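Local coordinates for monosaccharide ABC transporter substrate-binding protein, CUT2 family (Acidothermus cellulolyticus, PDB 4RU1) that probably serves as the extracytoplasmic sugar- or polyol-binding component of an ABC transporter, and holds myo-inositol here in the cleft between two alpha/beta domains, at residues A24-H28 and A106-G110; E65-Q70 and L90-Q96; A138-K144 and T168-Q172; T174-V178 and T189-K193. All coordinates share one frame; numbering follows the deposited sequence.

Contact 1. Residues A24-H28 and A106-G110; sequences AMITH and AFNAG. With INS (1,2,3,4,5,6-hexahydroxy-cyclohexane), chain M.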
loop_
_atom_site.group_PDB
_atom_site.type_symbol
_atom_site.label_atom_id
_atom_site.label_comp_id
_atom_site.label_asym_id
_atom_site.label_seq_id
_atom_site.Cartn_x
_atom_site.Cartn_y
_atom_site.Cartn_z
ATOM N N ALA A 24 -6.619 -13.746 12.050
ATOM C CA ALA A 24 -5.188 -13.503 11.735
ATOM C C ALA A 24 -5.058 -12.531 10.624
ATOM O O ALA A 24 -5.621 -12.810 9.512
ATOM C CB ALA A 24 -4.474 -14.780 11.319
ATOM N N MET A 25 -4.365 -11.429 10.870
ATOM C CA MET A 25 -3.996 -10.464 9.766
ATOM C C MET A 25 -2.509 -10.620 9.509
ATOM O O MET A 25 -1.676 -10.440 10.449
ATOM C CB MET A 25 -4.306 -9.026 10.120
ATOM C CG MET A 25 -3.876 -7.993 9.139
ATOM S SD MET A 25 -4.543 -6.255 9.449
ATOM C CE MET A 25 -6.184 -6.517 8.745
ATOM N N ILE A 26 -2.164 -11.020 8.273
ATOM C CA ILE A 26 -0.824 -11.415 7.880
ATOM C C ILE A 26 -0.377 -10.538 6.743
ATOM O O ILE A 26 -1.036 -10.439 5.691
ATOM C CB ILE A 26 -0.866 -12.855 7.453
ATOM C CG1 ILE A 26 -1.291 -13.723 8.646
ATOM C CG2 ILE A 26 0.512 -13.308 7.027
ATOM C CD1 ILE A 26 -1.651 -15.161 8.263
ATOM N N THR A 27 0.725 -9.831 6.954
ATOM C CA THR A 27 1.194 -8.900 5.962
ATOM C C THR A 27 2.709 -9.073 5.670
ATOM O O THR A 27 3.412 -9.928 6.184
ATOM C CB THR A 27 0.922 -7.470 6.406
ATOM O OG1 THR A 27 2.010 -7.082 7.244
ATOM C CG2 THR A 27 -0.392 -7.318 7.097
ATOM N N HIS A 28 3.152 -8.288 4.701
ATOM C CA HIS A 28 4.546 -8.211 4.250
ATOM C C HIS A 28 5.311 -7.016 4.792
ATOM O O HIS A 28 6.372 -6.731 4.277
ATOM C CB HIS A 28 4.549 -8.186 2.731
ATOM C CG HIS A 28 3.818 -7.002 2.143
ATOM N ND1 HIS A 28 2.458 -7.053 1.867
ATOM C CD2 HIS A 28 4.231 -5.782 1.759
ATOM C CE1 HIS A 28 2.082 -5.919 1.338
ATOM N NE2 HIS A 28 3.128 -5.119 1.280
ATOM N N ALA A 106 -8.291 -11.026 1.058
ATOM C CA ALA A 106 -6.994 -10.456 0.646
ATOM C C ALA A 106 -7.091 -8.946 0.658
ATOM O O ALA A 106 -8.191 -8.388 0.555
ATOM C CB ALA A 106 -6.500 -11.005 -0.657
ATOM N N PHE A 107 -5.994 -8.264 0.891
ATOM C CA PHE A 107 -6.051 -6.844 0.926
ATOM C C PHE A 107 -4.660 -6.281 0.617
ATOM O O PHE A 107 -3.633 -6.993 0.681
ATOM C CB PHE A 107 -6.625 -6.293 2.262
ATOM C CG PHE A 107 -5.687 -6.432 3.427
ATOM C CD1 PHE A 107 -5.495 -7.640 4.066
ATOM C CD2 PHE A 107 -5.080 -5.302 3.937
ATOM C CE1 PHE A 107 -4.607 -7.768 5.146
ATOM C CE2 PHE A 107 -4.175 -5.424 4.987
ATOM C CZ PHE A 107 -3.989 -6.622 5.607
ATOM N N ASN A 108 -4.638 -5.020 0.181
ATOM C CA ASN A 108 -3.474 -4.183 -0.010
ATOM C C ASN A 108 -2.584 -4.584 -1.229
ATOM O O ASN A 108 -2.257 -3.710 -2.040
ATOM C CB ASN A 108 -2.588 -4.098 1.187
ATOM C CG ASN A 108 -1.434 -3.170 0.956
ATOM O OD1 ASN A 108 -0.321 -3.634 0.687
ATOM N ND2 ASN A 108 -1.648 -1.888 1.011
ATOM N N ALA A 109 -2.202 -5.858 -1.338
ATOM C CA ALA A 109 -1.416 -6.332 -2.452
ATOM C C ALA A 109 -1.996 -7.587 -2.999
ATOM O O ALA A 109 -2.348 -8.458 -2.240
ATOM C CB ALA A 109 -0.002 -6.563 -2.049
ATOM N N GLY A 110 -1.950 -7.729 -4.326
ATOM C CA GLY A 110 -2.392 -8.923 -5.058
ATOM C C GLY A 110 -3.755 -8.811 -5.724
ATOM O O GLY A 110 -4.444 -9.799 -5.813
HETATM C C1 INS M . 2.175 1.209 0.321
HETATM C C2 INS M . 3.614 1.435 0.757
HETATM C C3 INS M . 4.038 0.300 1.690
HETATM C C4 INS M . 3.766 -1.075 1.122
HETATM C C5 INS M . 2.325 -1.260 0.770
HETATM C C6 INS M . 1.808 -0.195 -0.159
HETATM O O1 INS M . 1.718 2.200 -0.612
HETATM O O2 INS M . 4.406 1.315 -0.437
HETATM O O3 INS M . 5.454 0.472 1.894
HETATM O O4 INS M . 4.184 -2.107 2.051
HETATM O O5 INS M . 2.074 -2.521 0.110
HETATM O O6 INS M . 0.373 -0.332 -0.378
#

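Contact 2. Residues E65-Q70 and L90-Q96; sequences EAVLIQ and LIPAIKQ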
loop_
_atom_site.group_PDB
_atom_site.type_symbol
_atom_site.label_atom_id
_atom_site.label_comp_id
_atom_site.label_asym_id
_atom_site.label_seq_id
_atom_site.Cartn_x
_atom_site.Cartn_y
_atom_site.Cartn_z
ATOM N N GLU A 65 6.325 -15.150 5.173
ATOM C CA GLU A 65 4.886 -14.834 5.213
ATOM C C GLU A 65 4.011 -16.061 4.908
ATOM O O GLU A 65 2.981 -16.222 5.490
ATOM C CB GLU A 65 4.557 -13.681 4.258
ATOM C CG GLU A 65 3.103 -13.168 4.430
ATOM C CD GLU A 65 2.686 -12.096 3.466
ATOM O OE1 GLU A 65 3.451 -11.622 2.602
ATOM O OE2 GLU A 65 1.444 -11.782 3.539
ATOM N N ALA A 66 4.438 -16.914 3.974
ATOM C CA ALA A 66 3.745 -18.162 3.721
ATOM C C ALA A 66 3.638 -18.945 5.020
ATOM O O ALA A 66 2.619 -19.558 5.283
ATOM C CB ALA A 66 4.490 -18.956 2.679
ATOM N N VAL A 67 4.745 -19.081 5.732
ATOM C CA VAL A 67 4.766 -19.846 6.962
ATOM C C VAL A 67 3.797 -19.244 7.976
ATOM O O VAL A 67 3.134 -19.941 8.685
ATOM C CB VAL A 67 6.201 -19.898 7.489
ATOM C CG1 VAL A 67 6.290 -20.568 8.850
ATOM C CG2 VAL A 67 7.080 -20.687 6.522
ATOM N N LEU A 68 3.728 -17.912 8.062
ATOM C CA LEU A 68 2.737 -17.253 8.935
ATOM C C LEU A 68 1.295 -17.681 8.561
ATOM O O LEU A 68 0.496 -17.759 9.460
ATOM C CB LEU A 68 2.900 -15.722 8.905
ATOM C CG LEU A 68 4.211 -15.103 9.402
ATOM C CD1 LEU A 68 4.119 -13.646 9.131
ATOM C CD2 LEU A 68 4.500 -15.401 10.866
ATOM N N ILE A 69 0.963 -17.868 7.285
ATOM C CA ILE A 69 -0.391 -18.324 6.868
ATOM C C ILE A 69 -0.621 -19.706 7.435
ATOM O O ILE A 69 -1.683 -19.935 8.023
ATOM C CB ILE A 69 -0.598 -18.323 5.343
ATOM C CG1 ILE A 69 -0.467 -16.896 4.821
ATOM C CG2 ILE A 69 -1.971 -18.843 4.997
ATOM C CD1 ILE A 69 -0.241 -16.760 3.332
ATOM N N GLN A 70 0.352 -20.606 7.243
ATOM C CA GLN A 70 0.310 -21.966 7.836
ATOM C C GLN A 70 0.104 -21.995 9.358
ATOM O O GLN A 70 -0.707 -22.780 9.868
ATOM C CB GLN A 70 1.527 -22.763 7.348
ATOM C CG GLN A 70 1.526 -22.930 5.818
ATOM C CD GLN A 70 2.760 -23.595 5.193
ATOM O OE1 GLN A 70 3.905 -23.220 5.449
ATOM N NE2 GLN A 70 2.515 -24.555 4.306
ATOM N N LEU A 90 3.087 -17.268 -2.260
ATOM C CA LEU A 90 2.020 -17.158 -1.249
ATOM C C LEU A 90 0.746 -17.841 -1.623
ATOM O O LEU A 90 0.027 -18.282 -0.745
ATOM C CB LEU A 90 1.682 -15.695 -0.986
ATOM C CG LEU A 90 2.823 -14.984 -0.265
ATOM C CD1 LEU A 90 2.614 -13.474 -0.329
ATOM C CD2 LEU A 90 3.061 -15.454 1.173
ATOM N N ILE A 91 0.438 -17.944 -2.922
ATOM C CA ILE A 91 -0.780 -18.621 -3.397
ATOM C C ILE A 91 -0.990 -20.055 -2.902
ATOM O O ILE A 91 -2.050 -20.376 -2.405
ATOM C CB ILE A 91 -1.006 -18.517 -4.935
ATOM C CG1 ILE A 91 -1.130 -17.036 -5.377
ATOM C CG2 ILE A 91 -2.256 -19.248 -5.354
ATOM C CD1 ILE A 91 -2.293 -16.268 -4.838
ATOM N N PRO A 92 0.082 -20.865 -2.925
ATOM C CA PRO A 92 -0.109 -22.258 -2.439
ATOM C C PRO A 92 -0.569 -22.304 -0.959
ATOM O O PRO A 92 -1.496 -23.048 -0.641
ATOM C CB PRO A 92 1.293 -22.837 -2.588
ATOM C CG PRO A 92 2.024 -22.000 -3.584
ATOM C CD PRO A 92 1.473 -20.607 -3.339
ATOM N N ALA A 93 0.017 -21.464 -0.093
ATOM C CA ALA A 93 -0.395 -21.454 1.309
ATOM C C ALA A 93 -1.800 -20.895 1.450
ATOM O O ALA A 93 -2.582 -21.333 2.280
ATOM C CB ALA A 93 0.578 -20.635 2.173
ATOM N N ILE A 94 -2.168 -19.936 0.610
ATOM C CA ILE A 94 -3.522 -19.429 0.686
ATOM C C ILE A 94 -4.534 -20.525 0.277
ATOM O O ILE A 94 -5.513 -20.756 1.003
ATOM C CB ILE A 94 -3.728 -18.087 -0.096
ATOM C CG1 ILE A 94 -2.837 -16.963 0.454
ATOM C CG2 ILE A 94 -5.189 -17.719 -0.086
ATOM C CD1 ILE A 94 -2.655 -15.758 -0.414
ATOM N N LYS A 95 -4.208 -21.239 -0.820
ATOM C CA LYS A 95 -5.056 -22.371 -1.235
ATOM C C LYS A 95 -5.181 -23.400 -0.155
ATOM O O LYS A 95 -6.268 -23.932 0.071
ATOM C CB LYS A 95 -4.501 -23.025 -2.458
ATOM C CG LYS A 95 -4.700 -22.118 -3.668
ATOM C CD LYS A 95 -4.166 -22.818 -4.913
ATOM C CE LYS A 95 -4.461 -22.035 -6.185
ATOM N NZ LYS A 95 -3.620 -22.418 -7.363
ATOM N N GLN A 96 -4.100 -23.663 0.558
ATOM C CA GLN A 96 -4.184 -24.597 1.664
ATOM C C GLN A 96 -5.121 -24.095 2.755
ATOM O O GLN A 96 -5.881 -24.867 3.326
ATOM C CB GLN A 96 -2.797 -24.911 2.224
ATOM C CG GLN A 96 -1.975 -25.826 1.333
ATOM C CD GLN A 96 -0.515 -25.915 1.750
ATOM O OE1 GLN A 96 -0.154 -25.617 2.891
ATOM N NE2 GLN A 96 0.331 -26.337 0.827
#

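Contact 3. Residues A138-K144 and T168-Q172; sequences ATSEGFK and TFKGQ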
loop_
_atom_site.group_PDB
_atom_site.type_symbol
_atom_site.label_atom_id
_atom_site.label_comp_id
_atom_site.label_asym_id
_atom_site.label_seq_id
_atom_site.Cartn_x
_atom_site.Cartn_y
_atom_site.Cartn_z
ATOM N N ALA A 138 0.940 13.531 -14.474
ATOM C CA ALA A 138 2.279 14.101 -14.582
ATOM C C ALA A 138 2.502 14.776 -15.946
ATOM O O ALA A 138 3.116 15.829 -16.022
ATOM C CB ALA A 138 3.290 13.013 -14.311
ATOM N N THR A 139 2.014 14.156 -17.008
ATOM C CA THR A 139 2.161 14.690 -18.365
ATOM C C THR A 139 1.374 15.998 -18.476
ATOM O O THR A 139 1.882 17.012 -18.985
ATOM C CB THR A 139 1.648 13.650 -19.363
ATOM O OG1 THR A 139 2.578 12.573 -19.426
ATOM C CG2 THR A 139 1.548 14.290 -20.755
ATOM N N SER A 140 0.175 15.998 -17.912
ATOM C CA SER A 140 -0.662 17.207 -17.888
ATOM C C SER A 140 -0.045 18.369 -17.085
ATOM O O SER A 140 -0.197 19.505 -17.470
ATOM C CB SER A 140 -2.029 16.866 -17.286
ATOM O OG SER A 140 -2.675 15.900 -18.089
ATOM N N GLU A 141 0.675 18.086 -16.007
ATOM C CA GLU A 141 1.357 19.089 -15.215
ATOM C C GLU A 141 2.691 19.533 -15.802
ATOM O O GLU A 141 3.384 20.340 -15.147
ATOM C CB GLU A 141 1.602 18.552 -13.817
ATOM C CG GLU A 141 0.316 18.186 -13.094
ATOM C CD GLU A 141 0.475 17.412 -11.805
ATOM O OE1 GLU A 141 1.460 16.687 -11.664
ATOM O OE2 GLU A 141 -0.480 17.509 -10.966
ATOM N N GLY A 142 3.054 19.025 -16.979
ATOM C CA GLY A 142 4.167 19.563 -17.796
ATOM C C GLY A 142 5.484 18.862 -17.549
ATOM O O GLY A 142 6.554 19.304 -17.973
ATOM N N PHE A 143 5.442 17.765 -16.838
ATOM C CA PHE A 143 6.733 17.070 -16.560
ATOM C C PHE A 143 7.176 16.280 -17.749
ATOM O O PHE A 143 6.328 15.745 -18.506
ATOM C CB PHE A 143 6.552 16.176 -15.295
ATOM C CG PHE A 143 6.250 16.985 -14.048
ATOM C CD1 PHE A 143 7.246 17.788 -13.512
ATOM C CD2 PHE A 143 5.017 16.984 -13.408
ATOM C CE1 PHE A 143 7.057 18.530 -12.349
ATOM C CE2 PHE A 143 4.814 17.732 -12.265
ATOM C CZ PHE A 143 5.821 18.537 -11.728
ATOM N N LYS A 144 8.488 16.190 -17.917
ATOM C CA LYS A 144 9.105 15.541 -19.080
ATOM C C LYS A 144 9.923 14.279 -18.780
ATOM O O LYS A 144 10.244 13.586 -19.700
ATOM C CB LYS A 144 10.087 16.521 -19.774
ATOM C CG LYS A 144 9.547 17.911 -20.184
ATOM C CD LYS A 144 8.392 17.850 -21.188
ATOM C CE LYS A 144 7.815 19.250 -21.453
ATOM N NZ LYS A 144 6.331 19.221 -21.611
ATOM N N THR A 168 1.329 5.542 -19.537
ATOM C CA THR A 168 0.674 6.815 -19.867
ATOM C C THR A 168 1.558 8.066 -19.838
ATOM O O THR A 168 1.124 9.113 -20.386
ATOM C CB THR A 168 -0.485 7.059 -18.936
ATOM O OG1 THR A 168 0.027 6.997 -17.602
ATOM C CG2 THR A 168 -1.558 5.992 -19.100
ATOM N N PHE A 169 2.697 8.059 -19.144
ATOM C CA PHE A 169 3.582 9.262 -19.083
ATOM C C PHE A 169 4.201 9.448 -20.492
ATOM O O PHE A 169 4.872 8.580 -21.004
ATOM C CB PHE A 169 4.688 9.057 -18.059
ATOM C CG PHE A 169 5.518 10.320 -17.845
ATOM C CD1 PHE A 169 4.927 11.457 -17.286
ATOM C CD2 PHE A 169 6.835 10.340 -18.234
ATOM C CE1 PHE A 169 5.686 12.584 -17.079
ATOM C CE2 PHE A 169 7.607 11.506 -18.058
ATOM C CZ PHE A 169 7.046 12.578 -17.501
ATOM N N LYS A 170 3.979 10.605 -21.094
ATOM C CA LYS A 170 4.440 10.806 -22.458
ATOM C C LYS A 170 5.950 10.958 -22.611
ATOM O O LYS A 170 6.523 10.580 -23.622
ATOM C CB LYS A 170 3.633 11.912 -23.170
ATOM C CG LYS A 170 2.167 11.512 -23.195
ATOM C CD LYS A 170 1.262 12.463 -23.962
ATOM C CE LYS A 170 -0.101 11.802 -24.112
ATOM N NZ LYS A 170 -1.180 12.818 -24.160
ATOM N N GLY A 171 6.602 11.420 -21.569
ATOM C CA GLY A 171 8.038 11.686 -21.590
ATOM C C GLY A 171 8.948 10.537 -21.205
ATOM O O GLY A 171 8.594 9.381 -21.338
ATOM N N GLN A 172 10.141 10.845 -20.735
ATOM C CA GLN A 172 11.101 9.824 -20.330
ATOM C C GLN A 172 10.787 9.249 -18.965
ATOM O O GLN A 172 10.279 9.923 -18.075
ATOM C CB GLN A 172 12.500 10.451 -20.264
ATOM C CG GLN A 172 13.599 9.424 -20.285
ATOM C CD GLN A 172 14.981 10.036 -20.191
ATOM O OE1 GLN A 172 15.172 11.269 -20.304
ATOM N NE2 GLN A 172 15.968 9.166 -19.968
HETATM O O HOH W 1 5.252 13.768 -20.076
#

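Contact 4. Residues T174-V178 and T189-K193; sequences TKLYV and TIAAK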
loop_
_atom_site.group_PDB
_atom_site.type_symbol
_atom_site.label_atom_id
_atom_site.label_comp_id
_atom_site.label_asym_id
_atom_site.label_seq_id
_atom_site.Cartn_x
_atom_site.Cartn_y
_atom_site.Cartn_z
ATOM N N THR A 174 12.271 6.583 -15.857
ATOM C CA THR A 174 13.375 5.916 -15.219
ATOM C C THR A 174 12.921 5.325 -13.888
ATOM O O THR A 174 12.210 6.001 -13.139
ATOM C CB THR A 174 14.516 6.938 -14.930
ATOM O OG1 THR A 174 14.927 7.543 -16.147
ATOM C CG2 THR A 174 15.723 6.227 -14.374
ATOM N N LYS A 175 13.305 4.070 -13.584
ATOM C CA LYS A 175 13.004 3.423 -12.343
ATOM C C LYS A 175 14.281 3.403 -11.526
ATOM O O LYS A 175 15.379 3.077 -12.073
ATOM C CB LYS A 175 12.521 1.973 -12.585
ATOM C CG LYS A 175 11.040 1.746 -12.541
ATOM C CD LYS A 175 10.719 0.341 -12.034
ATOM C CE LYS A 175 10.995 -0.688 -13.064
ATOM N NZ LYS A 175 10.350 -1.962 -12.660
ATOM N N LEU A 176 14.135 3.535 -10.209
ATOM C CA LEU A 176 15.229 3.412 -9.276
ATOM C C LEU A 176 14.777 2.600 -8.056
ATOM O O LEU A 176 13.802 2.990 -7.367
ATOM C CB LEU A 176 15.645 4.746 -8.795
ATOM C CG LEU A 176 16.671 4.804 -7.659
ATOM C CD1 LEU A 176 18.039 4.261 -8.083
ATOM C CD2 LEU A 176 16.866 6.199 -7.128
ATOM N N TYR A 177 15.474 1.518 -7.767
ATOM C CA TYR A 177 15.272 0.731 -6.614
ATOM C C TYR A 177 16.173 1.240 -5.482
ATOM O O TYR A 177 17.349 1.489 -5.658
ATOM C CB TYR A 177 15.570 -0.771 -6.862
ATOM C CG TYR A 177 14.524 -1.444 -7.774
ATOM C CD1 TYR A 177 13.276 -1.876 -7.290
ATOM C CD2 TYR A 177 14.701 -1.465 -9.144
ATOM C CE1 TYR A 177 12.357 -2.453 -8.128
ATOM C CE2 TYR A 177 13.760 -2.008 -10.014
ATOM C CZ TYR A 177 12.568 -2.467 -9.511
ATOM O OH TYR A 177 11.583 -3.023 -10.330
ATOM N N VAL A 178 15.589 1.308 -4.284
ATOM C CA VAL A 178 16.314 1.717 -3.060
ATOM C C VAL A 178 15.949 0.768 -1.999
ATOM O O VAL A 178 14.917 0.081 -2.062
ATOM C CB VAL A 178 15.890 3.186 -2.661
ATOM C CG1 VAL A 178 16.201 4.240 -3.721
ATOM C CG2 VAL A 178 14.429 3.327 -2.263
ATOM N N THR A 189 21.031 7.773 -2.307
ATOM C CA THR A 189 20.880 7.121 -3.599
ATOM C C THR A 189 20.007 8.028 -4.428
ATOM O O THR A 189 20.213 8.151 -5.627
ATOM C CB THR A 189 20.300 5.729 -3.408
ATOM O OG1 THR A 189 21.254 4.905 -2.710
ATOM C CG2 THR A 189 19.950 5.002 -4.694
ATOM N N ILE A 190 18.904 8.518 -3.876
ATOM C CA ILE A 190 18.077 9.426 -4.677
ATOM C C ILE A 190 18.851 10.678 -5.042
ATOM O O ILE A 190 18.717 11.178 -6.150
ATOM C CB ILE A 190 16.742 9.801 -3.972
ATOM C CG1 ILE A 190 15.897 8.549 -3.793
ATOM C CG2 ILE A 190 15.925 10.862 -4.728
ATOM C CD1 ILE A 190 14.681 8.717 -2.854
ATOM N N ALA A 191 19.565 11.284 -4.094
ATOM C CA ALA A 191 20.289 12.521 -4.445
ATOM C C ALA A 191 21.310 12.317 -5.559
ATOM O O ALA A 191 21.431 13.171 -6.427
ATOM C CB ALA A 191 21.052 12.994 -3.221
ATOM N N ALA A 192 22.025 11.218 -5.503
ATOM C CA ALA A 192 23.026 10.860 -6.518
ATOM C C ALA A 192 22.383 10.729 -7.903
ATOM O O ALA A 192 22.874 11.285 -8.872
ATOM C CB ALA A 192 23.783 9.607 -6.082
ATOM N N LYS A 193 21.246 10.059 -7.988
ATOM C CA LYS A 193 20.572 9.866 -9.242
ATOM C C LYS A 193 20.144 11.220 -9.795
ATOM O O LYS A 193 20.307 11.500 -10.969
ATOM C CB LYS A 193 19.379 8.914 -9.074
ATOM C CG LYS A 193 18.585 8.754 -10.346
ATOM C CD LYS A 193 19.185 7.703 -11.283
ATOM C CE LYS A 193 19.277 8.208 -12.722
ATOM N NZ LYS A 193 20.362 9.201 -12.954
#

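Contact 1. Residues A24-H28 and A106-G110
His28 and Asn108 form one wall of the myo-inositol pocket, each placed where a parallel strand ends, 21-27 and 104-107, with strand 79-82 lying between the two in the sheet. Inositol O5 ties them together: it accepts a hydrogen bond from His28 NE2 (3.0 Å, N-H...O angle 150°) and donates one to Asn108 OD1 (2.7 Å). The other branch of the same amide, Asn108 ND2, gives a hydrogen to inositol O6 at 2.9 Å, so the amide spans two neighbouring hydroxyls. A longer bond joins His28 NE2 to inositol O4. Between the two side chains themselves, Asn108 OD1 lies at the edge of the imidazole, in its plane, 3.4 Å from His28 CE1; ring and amide planes are 32° apart. Thr83, bound to His28 ND1, and Glu256, bound to Asn108 ND2, form a second shell that probably limits rotation of both groups. Behind this polar front the contact turns apolar. Met25 runs out with CG opposite the backbone N (chi1 175°) and bends at the sulfur, bringing CG and CE each to 3.8 Å from Phe107 CZ, while SD stands obliquely to the ring in a Met-aromatic contact. Thr27 CG2 reaches the same CZ at 4.0 Å; its OG1 bonds instead to Tyr56. At the pocket, O5 thus acts as acceptor from NE2 and donor to OD1, as a hydroxyl group can, which is consistent with binding of a polyhydroxy ligand.

Contact 2. Residues E65-Q70 and L90-Q96
Gln70 NE2 donates to Gln96 OE1 (3.2 Å, N-H...O angle 156°), a side-chain bridge at the rim of two neighbouring parallel helices, 62-74 and 87-99. The acceptor lies in the amide plane of Gln70, and the two amides are turned 32° from each other. Strand 79-82 joins the helices, so that each belongs to one of two successive beta-alpha-beta crossovers of this Rossmann-like domain; they pack side by side on its sheet, and their short segments run almost exactly parallel, axes 8.9 Å apart. Leu90 wedges in at the pocket end. Its CD2 touches Ala66 N at 3.4 Å, and its CD1 meets Glu65 OE1 at 3.6 Å. Glu65 is extended, lying across Leu90 and roughly perpendicular to it, with OE2 held by Thr83. With an alanine here, the Thr83 hydroxyl would probably lose its carboxylate mate and a gap would open beside the Leu90 methyl groups. Further along, Ala93 lets the helices come close: its CB lies 3.9 Å from Ala66 O and 4.1 Å from Ile69 CB. Ile69 has CG1 anti to its carbonyl carbon (chi1 -62°), which carries CD1 to Ile94 CG1 at 3.9 Å and leaves CG2 3.7 Å from Ala93 O.

Contact 3. Residues A138-K144 and T168-Q172
Phe169 supplies the tight part of this contact, its ring pressed into the turn that follows helix 127-140. With CG opposite the backbone N (chi1 -173°), the ring swings under the helix end: CE1 meets Ala138 CB at 3.7 Å, CZ lies 3.4 Å from Phe143 O, and the carbonyl carbon of Lys144 sits at the ring edge. A water lies 3.2 Å above one face of the Phe169 ring, toward the rim; it donates to Phe143 O, bonds Thr139 OG1 and weakly accepts from Gly171 N. A serine replacing Phe169 would probably open an apolar gap beside Ala138 CB and Phe143 CB and lose the ring contact with the backbone of Phe143 and Lys144. Thr139 OG1 also accepts a nearly straight bond from Lys170 N (2.9 Å, 171°) and is bonded to Gly135 O within its own helix. Lys144 O accepts from Gln172 N (2.9 Å), and at Gly171 any CB would collide with that oxygen. Toward solvent the fit is slacker: Thr139 CG2 merely rests against the aliphatic chain of Lys170, 3.7 Å from its CD. Gly142, with positive phi, closes helix 127-140 in a Schellman motif, and the Lys144-Gln172 bond opens the parallel pairing of strands 145-150 and 172-177: two helix-to-strand turns side by side, at the N-terminal ends of neighbouring parallel strands of this alpha/beta fold.

Contact 4. Residues T174-V178 and T189-K193
Tyr177, which carries the one aromatic ring here, offers neither face nor edge to Thr189: its side chain leaves the strand away from the helix and only its backbone O comes near, 4.5 Å from Thr189 CG2. The ring belongs to the other side of the edge strand, where Tyr177 OH receives a bond from Lys175 NZ (2.8 Å) and both polar ends are held by Glu159. The contact is a beta-alpha unit of the Rossmann-like second domain: strand 172-177 passes into helix 183-196, which folds back over it, the short axes 10.1 Å apart and inclined at 151°. Thr174 and Leu176 of the strand, and Val178 just after it, face the helix. Leu176 is central. Its CG lies opposite the backbone N (chi1 172°), which carries the two methyl groups out over the helix: CD1 touches Thr189 CG2 at 4.0 Å, and CD2 approaches Ile190 CG1 at 4.2 Å and the CB of Lys193. Lys193 is modelled in two conformers, so its approach to Thr174 is doubtful; Thr174 OG1 itself is bonded to His145. No hydrogen bond crosses between strand and helix, and the contact is mainly aliphatic. Thr189 shows this division well, its OG1 turned back to Ser185 O in its own helix and its methyl group left for the strand. There Thr189 and Val178 lie alongside and run antiparallel, with Thr189 CG2 3.9 Å from Val178 CG1.

In the fold
The four contacts divide between the two domains that enclose the inositol. Contacts 1 and 2 share the first: their centres are 11 Å apart and they touch, His28 CB meeting Glu65 OE1 at 3.6 Å, while Thr83 bonds both side chains. Contact 2 thus backs the pocket wall, the side chain of Glu65 being about 10 Å from the ligand. Contacts 3 and 4 lie in the other domain, centres 19 Å apart, adjoining in sequence along strand 172-177. On that side of the cleft, the side chain of Val178 is about 10 Å from the bound inositol. Contacts 2 and 3 are farthest apart, about 40 Å between centres.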